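Geranyltranstransferase (Stenotrophomonas maltophilia, PDB 7LBJ) probably condenses isopentenyl diphosphate with allylic diphosphates to build linear prenyl diphosphates in a magnesium-dependent reaction. Local coordinates at residues A76-Y87 and L125-A136; L142-A153 and L190-C201. All coordinates share one frame; numbering follows the deposited sequence.

Contact 1. Residues A76-Y87 and L125-A136; sequences AAAMSVELIHAY and LQTRAFGLLADA
Leu-83 of helix 76-87 drops its side chain as a knob into a hole on the antiparallel helix 125-134, formed by Leu-125, Arg-128, Ala-129 and Leu-132. Its CB lies 3.8 Å from Ala-129 CB. The first torsion sets CG anti to the carbonyl carbon (chi1 -68°), and beyond it the branches part along the partner helix: CD2 meets Leu-125 CD2 at 3.8 Å, while CD1 presses on Leu-132 CD1 at 3.5 Å, tight for two methyl groups. A forked side chain thus fills both ends of the hole, and the small Ala-129 forms a shallow floor that lets the backbones close in, Ser-80 CA and Ala-129 CA being 4.2 Å apart. Ser-80, also small, suits this narrow point; its hydroxyl turns back to Ala-77 O (OG to O 2.8 Å), a bond within its own helix that satisfies a polar group buried beside Leu-133. At the C-terminal end of 76-87, against the start of 125-136, Tyr-87 and Gln-126 run alongside each other, ring and amide planes 17° apart. Gln-126 CB stands over the ring face, displaced toward its rim, 4.0 Å from the centroid of Tyr-87, a CH-pi contact, while the amide OE1 of Gln-126 bonds Thr-127 of the second subunit. Helix 125-134 therefore serves two interfaces, its Phe-130 stacking on Phe-130 of the second subunit. Within the all-helical prenyl synthase fold, helix 11-29 covers Met-79, helix 55-65 packs against Ala-78 and Val-81, and helices 140-154 and 176-201 close over Ser-80 and Ile-84.

Contact 2. Residues L142-A153 and L190-C201; sequences LRVACLQTLAHA and LIRAAVRMGALC
Met-197 and Thr-149 meet at the apolar centre of an antiparallel helix pair in the all-alpha fold of the polyprenyl synthases, with the axes of segments 142-153 and 190-201 approaching to 9.0 Å. The flexible thioether of Met-197 bends at its last torsion (chi3 81°), which brings CE to Cys-146 CB at 3.8 Å and beside Leu-150 CB. Its CG touches Thr-149 CG2. At one end Leu-150 and Leu-190 lie side by side, CD1 to CD1 3.7 Å; near them Ala-153 and Ala-193, too small to hold the helices apart, bring their CB atoms to 3.6 Å. At the other end the two methyls of Leu-142 meet successive residues, CD1 the carbonyl O of Leu-200 at 3.6 Å and CD2 Cys-201.

Thr-149 is the knob in a hole of Ala-193, Arg-196, Met-197 and Leu-200, and its two branches divide the work: the methyl enters the apolar side, whereas OG1 turns to the polar edge and donates to Ala-145 O. Two donors of Thr-149, N and OG1, reach that carbonyl from opposite faces. Arg-196, extended from CG to NE, crosses Thr-149 obliquely at the solvent-exposed edge, where a long charged chain can cover the packing with its methylenes. A water bridges its NH2 to Ala-145 O. Arg-196 NE donates to Thr-149 OG1 at 3.0 Å, the N-H...O angle 148°, with the oxygen in the guanidinium plane.

Overall arrangement
Both contacts join antiparallel helices of the same bundle and are largely buried, their centres about 11 Å apart. Contact 1 is held across its helices by apolar packing and a CH-pi contact, without a hydrogen bond between the segments; contact 2 adds an arginine-threonine bond and a water at its solvent-exposed edge. They share no helix, yet helix 115-134 leads directly into 140-154, and the two contacts touch where Ser-80 meets Met-197 and where Arg-143 probably bonds Ala-134 O. Each also reaches the second subunit, contact 1 more extensively, including Asp-135 in contact 1 and Val-144 and Ala-151 in the segments of contact 2.

Contact 1. Residues A76-Y87 and L125-A136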
# COMPACT_ATOMS: atom_id res chain seq x y z
N ALA A 76 15.45 6.77 -1.46
CA ALA A 76 14.02 6.46 -1.57
C ALA A 76 13.81 4.96 -1.70
O ALA A 76 12.91 4.39 -1.07
CB ALA A 76 13.39 7.18 -2.77
N ALA A 77 14.61 4.30 -2.54
CA ALA A 77 14.45 2.85 -2.67
C ALA A 77 14.74 2.16 -1.36
O ALA A 77 14.02 1.23 -0.96
CB ALA A 77 15.37 2.30 -3.77
N ALA A 78 15.80 2.59 -0.68
CA ALA A 78 16.19 1.97 0.59
C ALA A 78 15.12 2.17 1.65
O ALA A 78 14.77 1.23 2.38
CB ALA A 78 17.54 2.51 1.06
N MET A 79 14.55 3.37 1.74
CA MET A 79 13.46 3.57 2.69
C MET A 79 12.24 2.73 2.31
O MET A 79 11.57 2.17 3.19
CB MET A 79 13.08 5.05 2.76
CG MET A 79 14.08 5.89 3.52
SD MET A 79 13.43 7.57 3.81
CE MET A 79 13.68 8.26 2.19
N SER A 80 11.93 2.65 1.02
CA SER A 80 10.68 1.99 0.64
C SER A 80 10.68 0.52 1.07
O SER A 80 9.66 -0.00 1.53
CB SER A 80 10.43 2.11 -0.87
OG SER A 80 11.26 1.22 -1.61
N VAL A 81 11.83 -0.16 0.98
CA VAL A 81 11.78 -1.58 1.31
C VAL A 81 11.70 -1.77 2.81
O VAL A 81 11.10 -2.75 3.28
CB VAL A 81 12.96 -2.37 0.69
CG1 VAL A 81 12.86 -2.35 -0.83
CG2 VAL A 81 14.31 -1.81 1.16
N GLU A 82 12.30 -0.85 3.60
CA GLU A 82 12.20 -0.95 5.05
C GLU A 82 10.79 -0.62 5.53
O GLU A 82 10.31 -1.22 6.50
CB GLU A 82 13.22 -0.03 5.73
CG GLU A 82 13.38 -0.22 7.24
CD GLU A 82 13.98 -1.57 7.64
OE1 GLU A 82 14.28 -2.39 6.75
OE2 GLU A 82 14.15 -1.82 8.85
N LEU A 83 10.11 0.32 4.84
CA LEU A 83 8.72 0.65 5.18
C LEU A 83 7.77 -0.50 4.86
O LEU A 83 6.84 -0.77 5.64
CB LEU A 83 8.27 1.94 4.46
CG LEU A 83 9.02 3.16 5.00
CD1 LEU A 83 8.83 4.36 4.09
CD2 LEU A 83 8.57 3.51 6.43
N ILE A 84 7.97 -1.19 3.74
CA ILE A 84 7.14 -2.36 3.47
C ILE A 84 7.39 -3.42 4.54
O ILE A 84 6.45 -4.00 5.10
CB ILE A 84 7.39 -2.90 2.05
CG1 ILE A 84 6.89 -1.88 1.01
CG2 ILE A 84 6.68 -4.26 1.85
CD1 ILE A 84 5.40 -1.55 1.14
N HIS A 85 8.66 -3.66 4.85
CA HIS A 85 8.99 -4.65 5.87
C HIS A 85 8.36 -4.29 7.21
O HIS A 85 7.71 -5.12 7.87
CB HIS A 85 10.52 -4.75 5.99
CG HIS A 85 10.99 -5.71 7.05
ND1 HIS A 85 10.69 -7.05 7.02
CD2 HIS A 85 11.75 -5.52 8.15
CE1 HIS A 85 11.25 -7.65 8.06
NE2 HIS A 85 11.88 -6.73 8.77
N ALA A 86 8.49 -3.02 7.61
CA ALA A 86 8.00 -2.59 8.91
C ALA A 86 6.48 -2.73 9.00
O ALA A 86 5.96 -3.20 10.02
CB ALA A 86 8.41 -1.14 9.19
N TYR A 87 5.76 -2.31 7.95
CA TYR A 87 4.31 -2.41 8.00
C TYR A 87 3.89 -3.87 8.12
O TYR A 87 2.95 -4.20 8.85
CB TYR A 87 3.66 -1.71 6.77
CG TYR A 87 2.97 -2.65 5.77
CD1 TYR A 87 1.80 -3.34 6.11
CD2 TYR A 87 3.47 -2.81 4.48
CE1 TYR A 87 1.19 -4.22 5.20
CE2 TYR A 87 2.84 -3.68 3.57
CZ TYR A 87 1.71 -4.37 3.94
OH TYR A 87 1.11 -5.23 3.05
N LEU A 125 2.09 3.18 6.59
CA LEU A 125 3.48 2.94 6.24
C LEU A 125 3.59 2.35 4.84
O LEU A 125 4.52 2.67 4.09
CB LEU A 125 4.16 2.01 7.26
CG LEU A 125 4.36 2.61 8.65
CD1 LEU A 125 4.72 1.51 9.66
CD2 LEU A 125 5.44 3.69 8.62
N GLN A 126 2.66 1.45 4.48
CA GLN A 126 2.66 0.92 3.12
C GLN A 126 2.51 2.04 2.10
O GLN A 126 3.26 2.11 1.12
CB GLN A 126 1.56 -0.13 2.91
CG GLN A 126 1.60 -0.59 1.43
CD GLN A 126 0.57 -1.66 1.03
OE1 GLN A 126 0.42 -1.94 -0.16
NE2 GLN A 126 -0.14 -2.26 1.99
N THR A 127 1.56 2.96 2.34
CA THR A 127 1.35 4.03 1.37
C THR A 127 2.59 4.91 1.28
O THR A 127 2.98 5.32 0.18
CB THR A 127 0.14 4.87 1.75
OG1 THR A 127 -0.97 4.02 2.10
CG2 THR A 127 -0.25 5.79 0.56
N ARG A 128 3.25 5.16 2.41
CA ARG A 128 4.42 6.03 2.38
C ARG A 128 5.57 5.39 1.61
O ARG A 128 6.35 6.11 0.98
CB ARG A 128 4.86 6.40 3.80
CG ARG A 128 5.97 7.44 3.85
CD ARG A 128 5.46 8.84 3.42
NE ARG A 128 6.47 9.88 3.65
CZ ARG A 128 6.93 10.72 2.73
NH1 ARG A 128 6.46 10.70 1.49
NH2 ARG A 128 7.88 11.60 3.06
N ALA A 129 5.69 4.06 1.64
CA ALA A 129 6.72 3.41 0.84
C ALA A 129 6.53 3.74 -0.64
O ALA A 129 7.49 4.10 -1.33
CB ALA A 129 6.68 1.90 1.04
N PHE A 130 5.31 3.60 -1.16
CA PHE A 130 5.09 3.92 -2.57
C PHE A 130 5.22 5.41 -2.83
O PHE A 130 5.76 5.82 -3.87
CB PHE A 130 3.72 3.39 -3.01
CG PHE A 130 3.66 1.89 -3.03
CD1 PHE A 130 4.37 1.18 -3.99
CD2 PHE A 130 2.94 1.19 -2.07
CE1 PHE A 130 4.34 -0.22 -4.02
CE2 PHE A 130 2.91 -0.23 -2.08
CZ PHE A 130 3.62 -0.92 -3.04
N GLY A 131 4.72 6.24 -1.92
CA GLY A 131 4.83 7.69 -2.12
C GLY A 131 6.27 8.17 -2.21
O GLY A 131 6.61 9.00 -3.05
N LEU A 132 7.15 7.61 -1.38
CA LEU A 132 8.55 8.03 -1.43
C LEU A 132 9.19 7.69 -2.77
O LEU A 132 9.99 8.47 -3.29
CB LEU A 132 9.34 7.38 -0.30
CG LEU A 132 9.10 8.05 1.03
CD1 LEU A 132 9.66 7.13 2.12
CD2 LEU A 132 9.84 9.38 1.03
N LEU A 133 8.86 6.51 -3.33
CA LEU A 133 9.36 6.17 -4.66
C LEU A 133 8.78 7.10 -5.71
O LEU A 133 9.50 7.58 -6.60
CB LEU A 133 9.02 4.71 -5.02
CG LEU A 133 9.74 3.58 -4.29
CD1 LEU A 133 9.23 2.21 -4.79
CD2 LEU A 133 11.26 3.73 -4.43
N ALA A 134 7.47 7.33 -5.67
CA ALA A 134 6.87 8.19 -6.68
C ALA A 134 7.43 9.61 -6.61
O ALA A 134 7.47 10.31 -7.63
CB ALA A 134 5.34 8.19 -6.54
N ASP A 135 7.87 10.05 -5.42
CA ASP A 135 8.37 11.41 -5.23
C ASP A 135 9.88 11.49 -5.37
O ASP A 135 10.44 12.58 -5.18
CB ASP A 135 7.98 11.94 -3.84
CG ASP A 135 6.47 12.28 -3.70
OD1 ASP A 135 5.79 12.55 -4.71
OD2 ASP A 135 5.97 12.31 -2.54
N ALA A 136 10.56 10.38 -5.64
CA ALA A 136 12.03 10.37 -5.62
C ALA A 136 12.63 11.33 -6.66
O ALA A 136 12.05 11.57 -7.72
CB ALA A 136 12.56 8.95 -5.87

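Contact 2. Residues L142-A153 and L190-C201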
# COMPACT_ATOMS: atom_id res chain seq x y z
N LEU A 142 12.80 5.47 -14.15
CA LEU A 142 13.40 4.75 -13.05
C LEU A 142 12.44 4.63 -11.87
O LEU A 142 12.34 3.56 -11.25
CB LEU A 142 14.72 5.42 -12.63
CG LEU A 142 15.43 4.81 -11.41
CD1 LEU A 142 15.68 3.32 -11.65
CD2 LEU A 142 16.75 5.55 -11.08
N ARG A 143 11.72 5.70 -11.53
CA ARG A 143 10.76 5.58 -10.43
C ARG A 143 9.71 4.54 -10.75
O ARG A 143 9.33 3.76 -9.88
CB ARG A 143 10.09 6.93 -10.14
CG ARG A 143 11.00 7.97 -9.47
CD ARG A 143 10.21 9.27 -9.29
NE ARG A 143 10.48 10.23 -10.36
CZ ARG A 143 9.89 11.41 -10.48
NH1 ARG A 143 8.89 11.77 -9.69
NH2 ARG A 143 10.33 12.27 -11.40
N VAL A 144 9.22 4.53 -12.00
CA VAL A 144 8.21 3.54 -12.39
C VAL A 144 8.76 2.13 -12.27
O VAL A 144 8.08 1.22 -11.77
CB VAL A 144 7.70 3.83 -13.81
CG1 VAL A 144 7.08 2.59 -14.44
CG2 VAL A 144 6.70 4.97 -13.77
N ALA A 145 10.00 1.91 -12.71
CA ALA A 145 10.58 0.57 -12.63
C ALA A 145 10.74 0.13 -11.17
O ALA A 145 10.54 -1.05 -10.85
CB ALA A 145 11.94 0.53 -13.34
N CYS A 146 11.12 1.05 -10.29
CA CYS A 146 11.22 0.71 -8.88
C CYS A 146 9.86 0.42 -8.28
O CYS A 146 9.71 -0.51 -7.47
CB CYS A 146 11.92 1.83 -8.11
SG CYS A 146 13.67 1.88 -8.42
N LEU A 147 8.85 1.23 -8.64
CA LEU A 147 7.50 1.03 -8.12
C LEU A 147 6.90 -0.28 -8.60
O LEU A 147 6.25 -0.99 -7.83
CB LEU A 147 6.59 2.18 -8.53
CG LEU A 147 6.73 3.46 -7.71
CD1 LEU A 147 6.51 4.68 -8.59
CD2 LEU A 147 5.73 3.46 -6.59
N GLN A 148 7.10 -0.63 -9.88
CA GLN A 148 6.64 -1.93 -10.35
C GLN A 148 7.31 -3.05 -9.55
O GLN A 148 6.66 -4.04 -9.17
CB GLN A 148 6.97 -2.11 -11.83
CG GLN A 148 6.25 -1.17 -12.78
CD GLN A 148 6.78 -1.30 -14.19
OE1 GLN A 148 7.99 -1.22 -14.42
NE2 GLN A 148 5.90 -1.52 -15.14
N THR A 149 8.61 -2.92 -9.33
CA THR A 149 9.35 -3.96 -8.60
C THR A 149 8.78 -4.13 -7.20
O THR A 149 8.52 -5.25 -6.74
CB THR A 149 10.84 -3.59 -8.54
OG1 THR A 149 11.38 -3.63 -9.87
CG2 THR A 149 11.64 -4.57 -7.65
N LEU A 150 8.59 -3.00 -6.48
CA LEU A 150 8.16 -3.08 -5.09
C LEU A 150 6.73 -3.60 -4.99
O LEU A 150 6.42 -4.41 -4.10
CB LEU A 150 8.26 -1.70 -4.43
CG LEU A 150 8.00 -1.71 -2.93
CD1 LEU A 150 9.10 -2.51 -2.19
CD2 LEU A 150 7.97 -0.26 -2.43
N ALA A 151 5.84 -3.16 -5.89
CA ALA A 151 4.46 -3.64 -5.84
C ALA A 151 4.40 -5.14 -6.11
O ALA A 151 3.69 -5.88 -5.42
CB ALA A 151 3.60 -2.90 -6.86
N HIS A 152 5.12 -5.61 -7.13
CA HIS A 152 5.08 -7.04 -7.44
C HIS A 152 5.58 -7.87 -6.26
O HIS A 152 5.02 -8.93 -5.95
CB HIS A 152 5.91 -7.37 -8.68
CG HIS A 152 5.85 -8.82 -9.06
ND1 HIS A 152 6.92 -9.67 -8.94
CD2 HIS A 152 4.83 -9.57 -9.55
CE1 HIS A 152 6.57 -10.88 -9.34
NE2 HIS A 152 5.30 -10.85 -9.71
N ALA A 153 6.63 -7.40 -5.60
CA ALA A 153 7.23 -8.15 -4.51
C ALA A 153 6.44 -8.06 -3.21
O ALA A 153 6.63 -8.90 -2.32
CB ALA A 153 8.66 -7.67 -4.28
N LEU A 190 10.65 -9.67 -1.29
CA LEU A 190 11.06 -8.30 -0.94
C LEU A 190 12.58 -8.18 -0.83
O LEU A 190 13.13 -7.12 -1.12
CB LEU A 190 10.40 -7.87 0.36
CG LEU A 190 10.67 -6.46 0.88
CD1 LEU A 190 10.14 -5.43 -0.12
CD2 LEU A 190 10.00 -6.32 2.24
N ILE A 191 13.26 -9.26 -0.43
CA ILE A 191 14.71 -9.25 -0.43
C ILE A 191 15.25 -9.15 -1.85
O ILE A 191 16.20 -8.39 -2.11
CB ILE A 191 15.23 -10.50 0.32
CG1 ILE A 191 15.13 -10.22 1.82
CG2 ILE A 191 16.67 -10.82 -0.10
CD1 ILE A 191 15.27 -11.49 2.71
N ARG A 192 14.66 -9.89 -2.80
CA ARG A 192 15.06 -9.73 -4.20
C ARG A 192 14.71 -8.34 -4.72
O ARG A 192 15.47 -7.76 -5.50
CB ARG A 192 14.41 -10.81 -5.07
CG ARG A 192 14.97 -12.21 -4.79
CD ARG A 192 14.01 -13.26 -5.31
NE ARG A 192 13.90 -13.21 -6.77
CZ ARG A 192 13.10 -14.01 -7.47
NH1 ARG A 192 12.32 -14.89 -6.88
NH2 ARG A 192 13.10 -13.91 -8.80
N ALA A 193 13.58 -7.78 -4.30
CA ALA A 193 13.24 -6.43 -4.74
C ALA A 193 14.29 -5.43 -4.28
O ALA A 193 14.64 -4.50 -5.02
CB ALA A 193 11.86 -6.00 -4.22
N ALA A 194 14.79 -5.58 -3.05
CA ALA A 194 15.77 -4.62 -2.55
C ALA A 194 17.01 -4.63 -3.43
O ALA A 194 17.49 -3.58 -3.86
CB ALA A 194 16.13 -4.92 -1.10
N VAL A 195 17.52 -5.83 -3.75
CA VAL A 195 18.71 -5.91 -4.60
C VAL A 195 18.40 -5.38 -6.00
O VAL A 195 19.20 -4.66 -6.60
CB VAL A 195 19.21 -7.36 -4.64
CG1 VAL A 195 20.28 -7.56 -5.76
CG2 VAL A 195 19.76 -7.75 -3.24
N ARG A 196 17.23 -5.72 -6.55
CA ARG A 196 16.90 -5.26 -7.90
C ARG A 196 16.81 -3.74 -7.95
O ARG A 196 17.27 -3.12 -8.92
CB ARG A 196 15.59 -5.89 -8.37
CG ARG A 196 15.13 -5.35 -9.72
CD ARG A 196 13.85 -6.05 -10.19
NE ARG A 196 13.30 -5.37 -11.36
CZ ARG A 196 13.71 -5.58 -12.60
NH1 ARG A 196 14.64 -6.48 -12.88
NH2 ARG A 196 13.17 -4.87 -13.59
N MET A 197 16.19 -3.12 -6.93
CA MET A 197 16.01 -1.67 -6.96
C MET A 197 17.34 -0.94 -6.86
O MET A 197 17.56 0.05 -7.57
CB MET A 197 15.05 -1.23 -5.86
CG MET A 197 13.63 -1.79 -6.13
SD MET A 197 12.56 -1.78 -4.68
CE MET A 197 12.12 -0.10 -4.80
N GLY A 198 18.23 -1.41 -5.97
CA GLY A 198 19.55 -0.80 -5.90
C GLY A 198 20.27 -0.88 -7.23
O GLY A 198 20.92 0.09 -7.65
N ALA A 199 20.15 -2.02 -7.92
CA ALA A 199 20.84 -2.18 -9.19
C ALA A 199 20.17 -1.35 -10.28
O ALA A 199 20.86 -0.79 -11.14
CB ALA A 199 20.86 -3.66 -9.59
N LEU A 200 18.83 -1.24 -10.25
CA LEU A 200 18.16 -0.34 -11.19
C LEU A 200 18.64 1.09 -11.00
O LEU A 200 18.88 1.81 -11.98
CB LEU A 200 16.65 -0.42 -11.01
CG LEU A 200 15.98 -1.67 -11.56
CD1 LEU A 200 14.52 -1.67 -11.12
CD2 LEU A 200 16.10 -1.68 -13.07
N CYS A 201 18.77 1.54 -9.75
CA CYS A 201 19.24 2.90 -9.54
C CYS A 201 20.69 3.05 -10.00
O CYS A 201 21.11 4.16 -10.37
CB CYS A 201 19.08 3.31 -8.07
SG CYS A 201 17.37 3.48 -7.52
O HOH W 1 11.01 -3.20 -12.83